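PDB 4EPS: putative fimbrium tip subunit Fim1C, which probably forms part of the tip of a fimbrium, a filamentous cell-surface appendage that mediates adhesion and biofilm formation. Local coordinates for residues V86-Y91 / Y149-Q154; G47-K52 / E59-P64; S466-S471 / I482-K487. All blocks are in the same frame, centred on the assembly; numbering follows the deposited sequence. Where two conformers were deposited one is given.

Interaction 1 of 3, residues V86-Y91 / Y149-Q154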
ATOM      1  N   VAL A  86     -21.824 -60.478 -22.049  1.00 33.84           N
ATOM      2  CA  VAL A  86     -22.871 -59.712 -21.373  1.00 33.79           C
ATOM      3  C   VAL A  86     -22.494 -58.213 -21.366  1.00 37.43           C
ATOM      4  O   VAL A  86     -21.323 -57.857 -21.165  1.00 36.90           O
ATOM      5  CB  VAL A  86     -23.142 -60.270 -19.941  1.00 37.24           C
ATOM      6  CG1 VAL A  86     -24.019 -59.335 -19.109  1.00 36.77           C
ATOM      7  CG2 VAL A  86     -23.761 -61.672 -20.006  1.00 37.28           C
ATOM      8  N   ASN A  87     -23.493 -57.346 -21.620  1.00 33.22           N
ATOM      9  CA  ASN A  87     -23.337 -55.892 -21.539  1.00 31.47           C
ATOM     10  C   ASN A  87     -23.751 -55.415 -20.145  1.00 32.17           C
ATOM     11  O   ASN A  87     -24.876 -55.695 -19.733  1.00 32.38           O
ATOM     12  CB  ASN A  87     -24.169 -55.203 -22.622  1.00 30.40           C
ATOM     13  CG  ASN A  87     -23.573 -55.323 -24.009  1.00 51.61           C
ATOM     14  OD1 ASN A  87     -22.372 -55.523 -24.192  1.00 41.16           O
ATOM     15  ND2 ASN A  87     -24.401 -55.197 -25.026  1.00 46.86           N
ATOM     16  N   PHE A  88     -22.862 -54.707 -19.409  1.00 26.31           N
ATOM     17  CA  PHE A  88     -23.216 -54.204 -18.081  1.00 25.07           C
ATOM     18  C   PHE A  88     -23.467 -52.714 -18.156  1.00 29.49           C
ATOM     19  O   PHE A  88     -22.807 -52.012 -18.935  1.00 29.06           O
ATOM     20  CB  PHE A  88     -22.134 -54.512 -17.008  1.00 27.47           C
ATOM     21  CG  PHE A  88     -21.956 -55.997 -16.749  1.00 30.34           C
ATOM     22  CD1 PHE A  88     -21.102 -56.759 -17.539  1.00 33.72           C
ATOM     23  CD2 PHE A  88     -22.662 -56.632 -15.734  1.00 32.96           C
ATOM     24  CE1 PHE A  88     -20.945 -58.130 -17.306  1.00 35.35           C
ATOM     25  CE2 PHE A  88     -22.474 -57.989 -15.476  1.00 36.43           C
ATOM     26  CZ  PHE A  88     -21.627 -58.731 -16.273  1.00 34.57           C
ATOM     27  N   TYR A  89     -24.419 -52.231 -17.346  1.00 25.52           N
ATOM     28  CA  TYR A  89     -24.794 -50.806 -17.308  1.00 25.21           C
ATOM     29  C   TYR A  89     -24.936 -50.352 -15.891  1.00 28.47           C
ATOM     30  O   TYR A  89     -25.464 -51.108 -15.064  1.00 29.60           O
ATOM     31  CB  TYR A  89     -26.148 -50.573 -18.017  1.00 25.70           C
ATOM     32  CG  TYR A  89     -26.178 -50.943 -19.472  1.00 27.75           C
ATOM     33  CD1 TYR A  89     -26.486 -52.242 -19.875  1.00 29.80           C
ATOM     34  CD2 TYR A  89     -25.930 -49.993 -20.457  1.00 29.12           C
ATOM     35  CE1 TYR A  89     -26.520 -52.592 -21.223  1.00 30.01           C
ATOM     36  CE2 TYR A  89     -25.971 -50.330 -21.811  1.00 29.62           C
ATOM     37  CZ  TYR A  89     -26.280 -51.627 -22.185  1.00 34.95           C
ATOM     38  OH  TYR A  89     -26.346 -51.957 -23.508  1.00 37.33           O
ATOM     39  N   ALA A  90     -24.534 -49.118 -15.596  1.00 24.30           N
ATOM     40  CA  ALA A  90     -24.742 -48.601 -14.240  1.00 24.15           C
ATOM     41  C   ALA A  90     -25.282 -47.179 -14.292  1.00 25.08           C
ATOM     42  O   ALA A  90     -25.022 -46.449 -15.251  1.00 23.35           O
ATOM     43  CB  ALA A  90     -23.458 -48.647 -13.426  1.00 25.16           C
ATOM     44  N   TYR A  91     -26.022 -46.790 -13.255  1.00 22.29           N
ATOM     45  CA  TYR A  91     -26.527 -45.415 -13.156  1.00 23.06           C
ATOM     46  C   TYR A  91     -26.517 -44.975 -11.715  1.00 26.25           C
ATOM     47  O   TYR A  91     -26.578 -45.790 -10.784  1.00 24.25           O
ATOM     48  CB  TYR A  91     -27.953 -45.263 -13.764  1.00 23.97           C
ATOM     49  CG  TYR A  91     -29.026 -45.842 -12.864  1.00 25.40           C
ATOM     50  CD1 TYR A  91     -29.198 -47.221 -12.753  1.00 27.59           C
ATOM     51  CD2 TYR A  91     -29.787 -45.022 -12.034  1.00 26.22           C
ATOM     52  CE1 TYR A  91     -30.144 -47.764 -11.885  1.00 27.25           C
ATOM     53  CE2 TYR A  91     -30.698 -45.557 -11.123  1.00 27.23           C
ATOM     54  CZ  TYR A  91     -30.886 -46.931 -11.066  1.00 31.68           C
ATOM     55  OH  TYR A  91     -31.762 -47.479 -10.165  1.00 29.46           O
ATOM     56  N   TYR A 149     -11.996 -60.655 -11.448  1.00 36.96           N
ATOM     57  CA  TYR A 149     -12.789 -59.882 -12.389  1.00 34.18           C
ATOM     58  C   TYR A 149     -13.238 -58.561 -11.815  1.00 34.17           C
ATOM     59  O   TYR A 149     -13.399 -58.410 -10.598  1.00 31.52           O
ATOM     60  CB  TYR A 149     -14.012 -60.711 -12.827  1.00 35.92           C
ATOM     61  CG  TYR A 149     -13.647 -61.975 -13.572  1.00 39.68           C
ATOM     62  CD1 TYR A 149     -13.368 -63.157 -12.888  1.00 43.52           C
ATOM     63  CD2 TYR A 149     -13.573 -61.993 -14.961  1.00 40.44           C
ATOM     64  CE1 TYR A 149     -12.995 -64.318 -13.569  1.00 44.62           C
ATOM     65  CE2 TYR A 149     -13.232 -63.157 -15.653  1.00 42.75           C
ATOM     66  CZ  TYR A 149     -12.944 -64.317 -14.952  1.00 53.80           C
ATOM     67  OH  TYR A 149     -12.623 -65.469 -15.633  1.00 59.71           O
ATOM     68  N   SER A 150     -13.386 -57.577 -12.701  1.00 28.56           N
ATOM     69  CA  SER A 150     -13.809 -56.247 -12.315  1.00 26.99           C
ATOM     70  C   SER A 150     -14.675 -55.624 -13.376  1.00 29.29           C
ATOM     71  O   SER A 150     -14.574 -55.972 -14.562  1.00 26.70           O
ATOM     72  CB  SER A 150     -12.602 -55.357 -12.040  1.00 32.41           C
ATOM     73  OG  SER A 150     -11.822 -55.144 -13.202  1.00 40.93           O
ATOM     74  N   LEU A 151     -15.573 -54.752 -12.923  1.00 26.79           N
ATOM     75  CA  LEU A 151     -16.438 -53.905 -13.732  1.00 28.21           C
ATOM     76  C   LEU A 151     -16.062 -52.499 -13.425  1.00 30.72           C
ATOM     77  O   LEU A 151     -16.159 -52.092 -12.254  1.00 30.00           O
ATOM     78  CB  LEU A 151     -17.917 -54.132 -13.429  1.00 29.28           C
ATOM     79  CG  LEU A 151     -18.592 -55.274 -14.111  1.00 34.79           C
ATOM     80  CD1 LEU A 151     -19.993 -55.440 -13.546  1.00 35.06           C
ATOM     81  CD2 LEU A 151     -18.616 -55.064 -15.657  1.00 35.41           C
ATOM     82  N   SER A 152     -15.552 -51.765 -14.419  1.00 25.02           N
ATOM     83  CA  SER A 152     -15.120 -50.393 -14.182  1.00 25.03           C
ATOM     84  C   SER A 152     -15.937 -49.480 -15.088  1.00 29.73           C
ATOM     85  O   SER A 152     -15.787 -49.505 -16.317  1.00 31.21           O
ATOM     86  CB  SER A 152     -13.611 -50.263 -14.396  1.00 27.65           C
ATOM     87  OG  SER A 152     -13.167 -48.946 -14.142  1.00 36.79           O
ATOM     88  N   PHE A 153     -16.887 -48.769 -14.480  1.00 24.30           N
ATOM     89  CA  PHE A 153     -17.816 -47.918 -15.211  1.00 23.71           C
ATOM     90  C   PHE A 153     -17.333 -46.498 -15.345  1.00 27.31           C
ATOM     91  O   PHE A 153     -16.771 -45.922 -14.403  1.00 26.67           O
ATOM     92  CB  PHE A 153     -19.179 -47.890 -14.503  1.00 24.52           C
ATOM     93  CG  PHE A 153     -19.899 -49.213 -14.487  1.00 25.69           C
ATOM     94  CD1 PHE A 153     -20.594 -49.657 -15.608  1.00 26.04           C
ATOM     95  CD2 PHE A 153     -19.840 -50.042 -13.369  1.00 27.57           C
ATOM     96  CE1 PHE A 153     -21.248 -50.890 -15.599  1.00 27.36           C
ATOM     97  CE2 PHE A 153     -20.499 -51.283 -13.369  1.00 29.36           C
ATOM     98  CZ  PHE A 153     -21.178 -51.696 -14.491  1.00 27.16           C
ATOM     99  N   GLN A 154     -17.620 -45.912 -16.506  1.00 24.96           N
ATOM    100  CA  GLN A 154     -17.426 -44.482 -16.773  1.00 24.16           C
ATOM    101  C   GLN A 154     -18.840 -43.876 -16.778  1.00 27.10           C
ATOM    102  O   GLN A 154     -19.647 -44.276 -17.620  1.00 26.11           O
ATOM    103  CB  GLN A 154     -16.723 -44.250 -18.140  1.00 25.68           C
ATOM    104  CG  GLN A 154     -15.303 -44.807 -18.243  1.00 32.72           C
ATOM    105  CD  GLN A 154     -14.326 -44.043 -17.402  1.00 38.86           C
ATOM    106  OE1 GLN A 154     -14.464 -42.844 -17.180  1.00 35.33           O
ATOM    107  NE2 GLN A 154     -13.388 -44.740 -16.820  1.00 34.85           N
TER
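Phe88 and Ala90 meet Leu151 and Phe153 in a buried contact of apolar side chains between two strands that both pair with strand 135-145. The axes of 87-91 and 149-154 approach to 7.9 Å at 54°, and no hydrogen bond joins them, which marks side-chain packing across the intervening strand and not strand pairing. Ala90 CB makes a CH-pi contact over the centre of the Phe153 ring, 3.6 Å from its centroid and 6° off the normal. The same ring presents its edge to the other backbone, with Phe153 CE1 3.8 Å from Phe88 C, while Phe153 CZ reaches Phe88 CB at 3.9 Å. Leu151 lays both methyls on one face of the Phe88 ring, the two side chains crossing at about a right angle. Its CD1, anti to CA (chi2 173°), is displaced toward the rim, 4.0 Å from the Phe88 centroid; Leu151 CD2 approaches Phe88 CD1 at 3.5 Å. Val86 CG1 covers the opposite face of that ring, leaving Phe88 sandwiched between aliphatic groups. Leu48 and Thr140 also touch Phe153, and Leu15 and Leu142 touch Leu151, extending the cluster onto strands 45-52, 14-19 and 135-145. Inward-facing residues of strands bent round a shared neighbour, packed together without a hydrogen bond between them, are consistent with the core of a transthyretin-like beta domain of the fimbrillin superfamily.

Interaction 2 of 3, residues G47-K52 / E59-P64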
ATOM      1  N   GLY A  47     -27.269 -48.277  -9.307  1.00 27.31           N
ATOM      2  CA  GLY A  47     -28.018 -49.450  -9.718  1.00 26.63           C
ATOM      3  C   GLY A  47     -27.269 -50.118 -10.848  1.00 29.97           C
ATOM      4  O   GLY A  47     -26.756 -49.440 -11.745  1.00 27.50           O
ATOM      5  N   LEU A  48     -27.228 -51.439 -10.840  1.00 28.05           N
ATOM      6  CA  LEU A  48     -26.533 -52.193 -11.883  1.00 28.87           C
ATOM      7  C   LEU A  48     -27.499 -53.076 -12.694  1.00 32.91           C
ATOM      8  O   LEU A  48     -28.378 -53.718 -12.116  1.00 32.79           O
ATOM      9  CB  LEU A  48     -25.459 -53.066 -11.203  1.00 29.96           C
ATOM     10  CG  LEU A  48     -24.599 -53.968 -12.110  1.00 37.39           C
ATOM     11  CD1 LEU A  48     -23.705 -53.145 -13.027  1.00 37.51           C
ATOM     12  CD2 LEU A  48     -23.722 -54.876 -11.290  1.00 39.75           C
ATOM     13  N   PHE A  49     -27.264 -53.162 -14.017  1.00 29.08           N
ATOM     14  CA  PHE A  49     -27.991 -54.029 -14.954  1.00 29.17           C
ATOM     15  C   PHE A  49     -27.026 -54.862 -15.792  1.00 33.81           C
ATOM     16  O   PHE A  49     -25.980 -54.357 -16.217  1.00 32.12           O
ATOM     17  CB  PHE A  49     -28.861 -53.206 -15.916  1.00 30.14           C
ATOM     18  CG  PHE A  49     -30.010 -52.456 -15.292  1.00 31.41           C
ATOM     19  CD1 PHE A  49     -29.837 -51.160 -14.808  1.00 31.99           C
ATOM     20  CD2 PHE A  49     -31.293 -53.011 -15.266  1.00 33.77           C
ATOM     21  CE1 PHE A  49     -30.911 -50.457 -14.253  1.00 32.79           C
ATOM     22  CE2 PHE A  49     -32.368 -52.302 -14.720  1.00 36.20           C
ATOM     23  CZ  PHE A  49     -32.172 -51.034 -14.210  1.00 34.04           C
ATOM     24  N   ALA A  50     -27.404 -56.114 -16.080  1.00 31.13           N
ATOM     25  CA  ALA A  50     -26.661 -56.999 -16.974  1.00 30.97           C
ATOM     26  C   ALA A  50     -27.613 -57.432 -18.078  1.00 36.35           C
ATOM     27  O   ALA A  50     -28.702 -57.949 -17.787  1.00 36.12           O
ATOM     28  CB  ALA A  50     -26.113 -58.208 -16.223  1.00 31.75           C
ATOM     29  N   VAL A  51     -27.235 -57.170 -19.334  1.00 32.23           N
ATOM     30  CA  VAL A  51     -28.065 -57.520 -20.488  1.00 32.36           C
ATOM     31  C   VAL A  51     -27.357 -58.640 -21.251  1.00 37.91           C
ATOM     32  O   VAL A  51     -26.208 -58.484 -21.668  1.00 35.91           O
ATOM     33  CB  VAL A  51     -28.364 -56.274 -21.358  1.00 35.60           C
ATOM     34  CG1 VAL A  51     -29.147 -56.631 -22.615  1.00 35.71           C
ATOM     35  CG2 VAL A  51     -29.117 -55.219 -20.546  1.00 35.22           C
ATOM     36  N   LYS A  52     -28.056 -59.768 -21.427  1.00 36.40           N
ATOM     37  CA  LYS A  52     -27.556 -60.927 -22.160  1.00 37.03           C
ATOM     38  C   LYS A  52     -28.584 -61.272 -23.245  1.00 44.24           C
ATOM     39  O   LYS A  52     -29.770 -61.412 -22.933  1.00 43.49           O
ATOM     40  CB  LYS A  52     -27.337 -62.103 -21.190  1.00 39.08           C
ATOM     41  CG  LYS A  52     -26.561 -63.280 -21.764  1.00 44.21           C
ATOM     42  CD  LYS A  52     -27.000 -64.582 -21.110  1.00 52.80           C
ATOM     43  CE  LYS A  52     -25.913 -65.623 -20.899  1.00 55.64           C
ATOM     44  NZ  LYS A  52     -24.952 -65.738 -22.034  1.00 48.03           N
ATOM     45  N   GLU A  59     -31.101 -61.991 -12.255  1.00 44.42           N
ATOM     46  CA  GLU A  59     -30.201 -61.916 -11.108  1.00 44.79           C
ATOM     47  C   GLU A  59     -29.512 -60.533 -10.995  1.00 44.29           C
ATOM     48  O   GLU A  59     -29.051 -60.218  -9.907  1.00 45.14           O
ATOM     49  CB  GLU A  59     -29.145 -63.045 -11.148  1.00 47.17           C
ATOM     50  CG  GLU A  59     -28.160 -62.966 -12.310  1.00 63.28           C
ATOM     51  CD  GLU A  59     -27.012 -63.957 -12.283  1.00 92.45           C
ATOM     52  OE1 GLU A  59     -26.118 -63.818 -11.415  1.00 83.46           O
ATOM     53  OE2 GLU A  59     -26.977 -64.836 -13.175  1.00 91.45           O
ATOM     54  N   ILE A  60     -29.404 -59.749 -12.102  1.00 36.98           N
ATOM     55  CA  ILE A  60     -28.730 -58.421 -12.131  1.00 34.70           C
ATOM     56  C   ILE A  60     -29.657 -57.403 -12.835  1.00 35.50           C
ATOM     57  O   ILE A  60     -29.426 -56.981 -13.974  1.00 33.18           O
ATOM     58  CB  ILE A  60     -27.294 -58.467 -12.775  1.00 36.68           C
ATOM     59  CG1 ILE A  60     -26.438 -59.666 -12.237  1.00 37.32           C
ATOM     60  CG2 ILE A  60     -26.549 -57.118 -12.531  1.00 35.86           C
ATOM     61  CD1 ILE A  60     -25.274 -60.153 -13.122  1.00 44.50           C
ATOM     62  N   ASN A  61     -30.739 -57.063 -12.152  1.00 32.49           N
ATOM     63  CA  ASN A  61     -31.771 -56.176 -12.659  1.00 32.62           C
ATOM     64  C   ASN A  61     -31.995 -55.086 -11.639  1.00 35.75           C
ATOM     65  O   ASN A  61     -32.655 -55.317 -10.625  1.00 35.49           O
ATOM     66  CB  ASN A  61     -33.061 -56.993 -12.940  1.00 35.75           C
ATOM     67  CG  ASN A  61     -34.147 -56.238 -13.672  1.00 51.30           C
ATOM     68  OD1 ASN A  61     -34.142 -55.012 -13.768  1.00 41.44           O
ATOM     69  ND2 ASN A  61     -35.105 -56.964 -14.217  1.00 43.53           N
ATOM     70  N   ASN A  62     -31.373 -53.900 -11.866  1.00 31.92           N
ATOM     71  CA  ASN A  62     -31.434 -52.768 -10.941  1.00 31.53           C
ATOM     72  C   ASN A  62     -30.878 -53.177  -9.574  1.00 35.07           C
ATOM     73  O   ASN A  62     -31.477 -52.905  -8.541  1.00 35.43           O
ATOM     74  CB  ASN A  62     -32.860 -52.185 -10.822  1.00 33.00           C
ATOM     75  CG  ASN A  62     -32.860 -50.834 -10.184  1.00 37.67           C
ATOM     76  OD1 ASN A  62     -31.896 -50.079 -10.323  1.00 32.50           O
ATOM     77  ND2 ASN A  62     -33.896 -50.518  -9.412  1.00 30.90           N
HETATM   78  N   MSE A  63     -29.728 -53.853  -9.574  1.00 31.61           N
HETATM   79  CA  MSE A  63     -29.105 -54.302  -8.339  1.00 31.96           C
HETATM   80  C   MSE A  63     -28.391 -53.129  -7.656  1.00 35.06           C
HETATM   81  O   MSE A  63     -27.553 -52.479  -8.288  1.00 32.14           O
HETATM   82  CB  MSE A  63     -28.149 -55.457  -8.632  1.00 34.36           C
HETATM   83  CG  MSE A  63     -27.598 -56.114  -7.389  1.00 43.29           C
HETATM   84 SE   MSE A  63     -26.301 -57.515  -7.869  0.75 53.31          SE
HETATM   85  CE  MSE A  63     -27.197 -58.373  -8.998  1.00 50.34           C
ATOM     86  N   PRO A  64     -28.715 -52.842  -6.375  1.00 32.43           N
ATOM     87  CA  PRO A  64     -28.094 -51.684  -5.717  1.00 31.66           C
ATOM     88  C   PRO A  64     -26.718 -51.964  -5.116  1.00 34.55           C
ATOM     89  O   PRO A  64     -26.484 -53.019  -4.522  1.00 32.78           O
ATOM     90  CB  PRO A  64     -29.084 -51.332  -4.602  1.00 34.10           C
ATOM     91  CG  PRO A  64     -29.759 -52.658  -4.253  1.00 39.40           C
ATOM     92  CD  PRO A  64     -29.732 -53.502  -5.508  1.00 35.68           C
TER
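Leu48 faces both Asn62 and Met63 in a G1 beta bulge, set in the hairpin of strands 45-52 and 55-67. Two backbone bonds define the Leu48-Met63 pair: Leu48 N to Met63 O at 2.8 Å, and Met63 N to Leu48 O at 2.9 Å. Beyond the bulge, Ala50 N donates to Ile60 O at 3.0 Å. The positive phi of Asn62 (59°) fits the first bulge position. Ile60 lies beside Leu48, its CG2 3.7 Å from Leu48 CG, and its CB meets Ala50 CB at 3.7 Å. A chi1 of -66° sets Phe49 CG anti to the carbonyl carbon; the ring then lies with one face under the bulge. Asn62 N is 3.4 Å above the ring plane, toward the rim, and Phe49 CZ touches Asn62 CB at 3.6 Å. The Asn62 amide runs alongside, 16° from the ring plane, held by Tyr91 OH and Gln95 O. An alanine in place of Phe49 would probably leave a gap under the bulge and Asn62 without its aromatic support. Phe109 meets the Phe49 ring edge-to-face, and strand 87-92 pairs antiparallel with strand 45-52 on the flank away from the hairpin partner.

Interaction 3 of 3, residues S466-S471 / I482-K487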
ATOM      1  N   SER A 466     -20.576  11.470  27.441  1.00 26.51           N
ATOM      2  CA  SER A 466     -21.106  11.586  28.809  0.60 26.67           C
ATOM      3  C   SER A 466     -22.053  10.424  29.157  1.00 29.99           C
ATOM      4  O   SER A 466     -22.548  10.353  30.285  1.00 29.95           O
ATOM      5  CB  SER A 466     -21.838  12.920  28.980  0.60 30.42           C
ATOM      6  OG  SER A 466     -22.962  13.003  28.120  0.60 34.14           O
ATOM      7  N   ALA A 467     -22.320   9.513  28.199  1.00 23.28           N
ATOM      8  CA  ALA A 467     -23.214   8.380  28.450  1.00 21.38           C
ATOM      9  C   ALA A 467     -22.486   7.238  29.201  1.00 23.56           C
ATOM     10  O   ALA A 467     -21.262   7.252  29.349  1.00 23.59           O
ATOM     11  CB  ALA A 467     -23.780   7.856  27.136  1.00 22.18           C
ATOM     12  N   THR A 468     -23.266   6.258  29.672  1.00 22.84           N
ATOM     13  CA  THR A 468     -22.772   5.091  30.399  1.00 22.85           C
ATOM     14  C   THR A 468     -23.075   3.895  29.533  1.00 23.74           C
ATOM     15  O   THR A 468     -24.202   3.757  29.081  1.00 23.73           O
ATOM     16  CB  THR A 468     -23.401   5.014  31.793  1.00 27.21           C
ATOM     17  OG1 THR A 468     -23.011   6.193  32.518  1.00 26.50           O
ATOM     18  CG2 THR A 468     -22.914   3.773  32.567  1.00 23.97           C
ATOM     19  N   TYR A 469     -22.082   3.021  29.314  1.00 20.53           N
ATOM     20  CA  TYR A 469     -22.237   1.923  28.367  1.00 20.53           C
ATOM     21  C   TYR A 469     -22.199   0.548  29.010  1.00 22.94           C
ATOM     22  O   TYR A 469     -21.323   0.276  29.831  1.00 20.92           O
ATOM     23  CB  TYR A 469     -21.123   2.018  27.284  1.00 20.60           C
ATOM     24  CG  TYR A 469     -21.245   3.278  26.459  1.00 20.30           C
ATOM     25  CD1 TYR A 469     -20.724   4.489  26.916  1.00 21.39           C
ATOM     26  CD2 TYR A 469     -21.976   3.288  25.268  1.00 21.09           C
ATOM     27  CE1 TYR A 469     -20.890   5.675  26.183  1.00 22.44           C
ATOM     28  CE2 TYR A 469     -22.149   4.464  24.534  1.00 22.11           C
ATOM     29  CZ  TYR A 469     -21.608   5.656  24.999  1.00 27.93           C
ATOM     30  OH  TYR A 469     -21.785   6.822  24.276  1.00 24.95           O
ATOM     31  N   TRP A 470     -23.126  -0.329  28.616  1.00 21.07           N
ATOM     32  CA  TRP A 470     -23.096  -1.709  29.098  1.00 21.80           C
ATOM     33  C   TRP A 470     -21.873  -2.461  28.606  1.00 23.14           C
ATOM     34  O   TRP A 470     -21.509  -2.316  27.442  1.00 21.03           O
ATOM     35  CB  TRP A 470     -24.283  -2.507  28.518  1.00 21.36           C
ATOM     36  CG  TRP A 470     -25.623  -2.196  29.094  1.00 22.62           C
ATOM     37  CD1 TRP A 470     -26.695  -1.688  28.420  1.00 25.13           C
ATOM     38  CD2 TRP A 470     -26.086  -2.508  30.420  1.00 22.64           C
ATOM     39  NE1 TRP A 470     -27.798  -1.652  29.237  1.00 24.88           N
ATOM     40  CE2 TRP A 470     -27.452  -2.130  30.481  1.00 26.41           C
ATOM     41  CE3 TRP A 470     -25.468  -3.027  31.577  1.00 24.45           C
ATOM     42  CZ2 TRP A 470     -28.219  -2.271  31.647  1.00 25.87           C
ATOM     43  CZ3 TRP A 470     -26.234  -3.181  32.736  1.00 26.35           C
ATOM     44  CH2 TRP A 470     -27.593  -2.807  32.763  1.00 26.77           C
ATOM     45  N   SER A 471     -21.305  -3.331  29.447  1.00 20.84           N
ATOM     46  CA  SER A 471     -20.313  -4.281  28.961  1.00 20.03           C
ATOM     47  C   SER A 471     -20.880  -5.682  29.211  1.00 23.48           C
ATOM     48  O   SER A 471     -21.887  -5.830  29.928  1.00 23.24           O
ATOM     49  CB  SER A 471     -18.957  -4.111  29.643  1.00 20.55           C
ATOM     50  OG  SER A 471     -18.969  -4.748  30.914  1.00 21.60           O
ATOM     51  N   ILE A 482     -19.861  -1.314  33.846  1.00 20.46           N
ATOM     52  CA  ILE A 482     -20.352  -0.280  32.923  1.00 19.73           C
ATOM     53  C   ILE A 482     -19.200   0.678  32.671  1.00 24.93           C
ATOM     54  O   ILE A 482     -18.386   0.925  33.575  1.00 24.84           O
ATOM     55  CB  ILE A 482     -21.624   0.434  33.485  1.00 22.40           C
ATOM     56  CG1 ILE A 482     -21.453   0.780  35.020  1.00 24.11           C
ATOM     57  CG2 ILE A 482     -22.884  -0.433  33.187  1.00 22.62           C
ATOM     58  CD1 ILE A 482     -22.531   1.814  35.645  1.00 24.83           C
ATOM     59  N   VAL A 483     -19.130   1.210  31.460  1.00 20.32           N
ATOM     60  CA  VAL A 483     -18.015   2.048  31.074  1.00 19.60           C
ATOM     61  C   VAL A 483     -18.471   3.490  30.874  1.00 23.20           C
ATOM     62  O   VAL A 483     -19.505   3.756  30.257  1.00 22.42           O
ATOM     63  CB  VAL A 483     -17.300   1.473  29.804  1.00 22.04           C
ATOM     64  CG1 VAL A 483     -16.209   2.415  29.286  1.00 21.89           C
ATOM     65  CG2 VAL A 483     -16.693   0.098  30.120  1.00 22.18           C
ATOM     66  N   THR A 484     -17.657   4.401  31.393  1.00 22.06           N
ATOM     67  CA  THR A 484     -17.834   5.842  31.241  1.00 21.42           C
ATOM     68  C   THR A 484     -16.557   6.398  30.676  1.00 23.84           C
ATOM     69  O   THR A 484     -15.521   5.728  30.701  1.00 23.07           O
ATOM     70  CB  THR A 484     -18.203   6.495  32.585  1.00 26.36           C
ATOM     71  OG1 THR A 484     -17.214   6.143  33.565  1.00 24.37           O
ATOM     72  CG2 THR A 484     -19.620   6.116  33.037  1.00 25.53           C
ATOM     73  N   TYR A 485     -16.617   7.623  30.174  1.00 20.86           N
ATOM     74  CA  TYR A 485     -15.467   8.235  29.536  1.00 20.11           C
ATOM     75  C   TYR A 485     -15.244   9.661  29.973  1.00 25.85           C
ATOM     76  O   TYR A 485     -16.195  10.391  30.201  1.00 23.88           O
ATOM     77  CB  TYR A 485     -15.710   8.279  28.009  1.00 20.15           C
ATOM     78  CG  TYR A 485     -15.832   6.917  27.368  1.00 20.82           C
ATOM     79  CD1 TYR A 485     -14.697   6.166  27.057  1.00 20.49           C
ATOM     80  CD2 TYR A 485     -17.086   6.365  27.090  1.00 21.86           C
ATOM     81  CE1 TYR A 485     -14.806   4.882  26.501  1.00 19.46           C
ATOM     82  CE2 TYR A 485     -17.206   5.098  26.506  1.00 21.29           C
ATOM     83  CZ  TYR A 485     -16.064   4.358  26.229  1.00 23.22           C
ATOM     84  OH  TYR A 485     -16.201   3.108  25.675  1.00 22.05           O
ATOM     85  N   SER A 486     -13.988  10.054  29.966  1.00 24.34           N
ATOM     86  CA  SER A 486     -13.565  11.444  30.020  1.00 26.18           C
ATOM     87  C   SER A 486     -12.996  11.735  28.617  1.00 31.21           C
ATOM     88  O   SER A 486     -13.003  10.838  27.759  1.00 28.44           O
ATOM     89  CB  SER A 486     -12.530  11.659  31.112  1.00 26.39           C
ATOM     90  OG  SER A 486     -11.328  11.013  30.723  1.00 29.83           O
ATOM     91  N   LYS A 487     -12.415  12.933  28.402  1.00 28.41           N
ATOM     92  CA  LYS A 487     -11.791  13.246  27.119  1.00 28.58           C
ATOM     93  C   LYS A 487     -10.440  12.551  26.981  1.00 27.63           C
ATOM     94  O   LYS A 487      -9.860  12.569  25.894  1.00 26.91           O
ATOM     95  CB  LYS A 487     -11.651  14.770  26.947  1.00 33.03           C
ATOM     96  CG  LYS A 487     -12.991  15.447  26.689  1.00 45.36           C
ATOM     97  CD  LYS A 487     -12.846  16.949  26.518  1.00 61.41           C
ATOM     98  CE  LYS A 487     -14.187  17.607  26.305  1.00 79.68           C
ATOM     99  NZ  LYS A 487     -14.091  19.091  26.322  1.00 91.88           N
TER
HETATM  100  O   HOH W   1     -19.250   8.792  30.131  1.00 22.97           O
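Tyr469 and Val483 form the tight part of this antiparallel hairpin contact, a hydrogen-bonded pair in which Tyr469 N donates to Val483 O at 2.8 Å and Val483 N to Tyr469 O at 2.9 Å. On the face carrying these two residues, the Tyr469 and Tyr485 side chains cross at about a right angle, their ring planes 66° apart, with Tyr469 CD1 3.6 Å from Tyr485 CE2. Both phenol ends are tied elsewhere, Tyr469 OH to Asp464 O and Tyr485 OH to Leu437 O, which would limit movement of the rings. On the other face Ile482 packs closely on Thr468, CD1 to Thr468 CG2 at 3.7 Å, and more distantly on Trp470, with Ile482 CG2 4.0 Å from Trp470 CE3. Looseness comes toward the partly exposed end, where direct backbone bonding gives way to water, which accepts from Tyr485 N at 2.9 Å and is also hydrogen-bonded to Ala467 O at 2.7 Å. Strand 490-497 extends the sheet on the far side of 479-485, bonded to the backbones of Ile482 and Thr484. Helix 434-438 packs on Val483, whereas Thr468 and Trp470 bond through their backbones to Thr503 of strand 502-509, where Tyr502 meets Trp470 edge-to-face.

Interactions 2, 1 and 3 follow one another along the chain in that order. The first two are neighbours, their centres 10 Å apart, and share the pairing of strands 45-52 and 87-92 within the fimbrillin-like region. They join directly: Asn87 O lies 2.8 Å from Val51 N, a probable backbone hydrogen bond between the two strands, and side chains of both contacts meet as well, linking the hairpin to the apolar core. Interaction 3 lies on the opposite side of the chain's centre, about 73 Å from interaction 1 and 75 Å from interaction 2 between centres, in a separate three-stranded antiparallel sheet. With nearest atoms about 57 Å away, it belongs to a distant part of an elongated molecule.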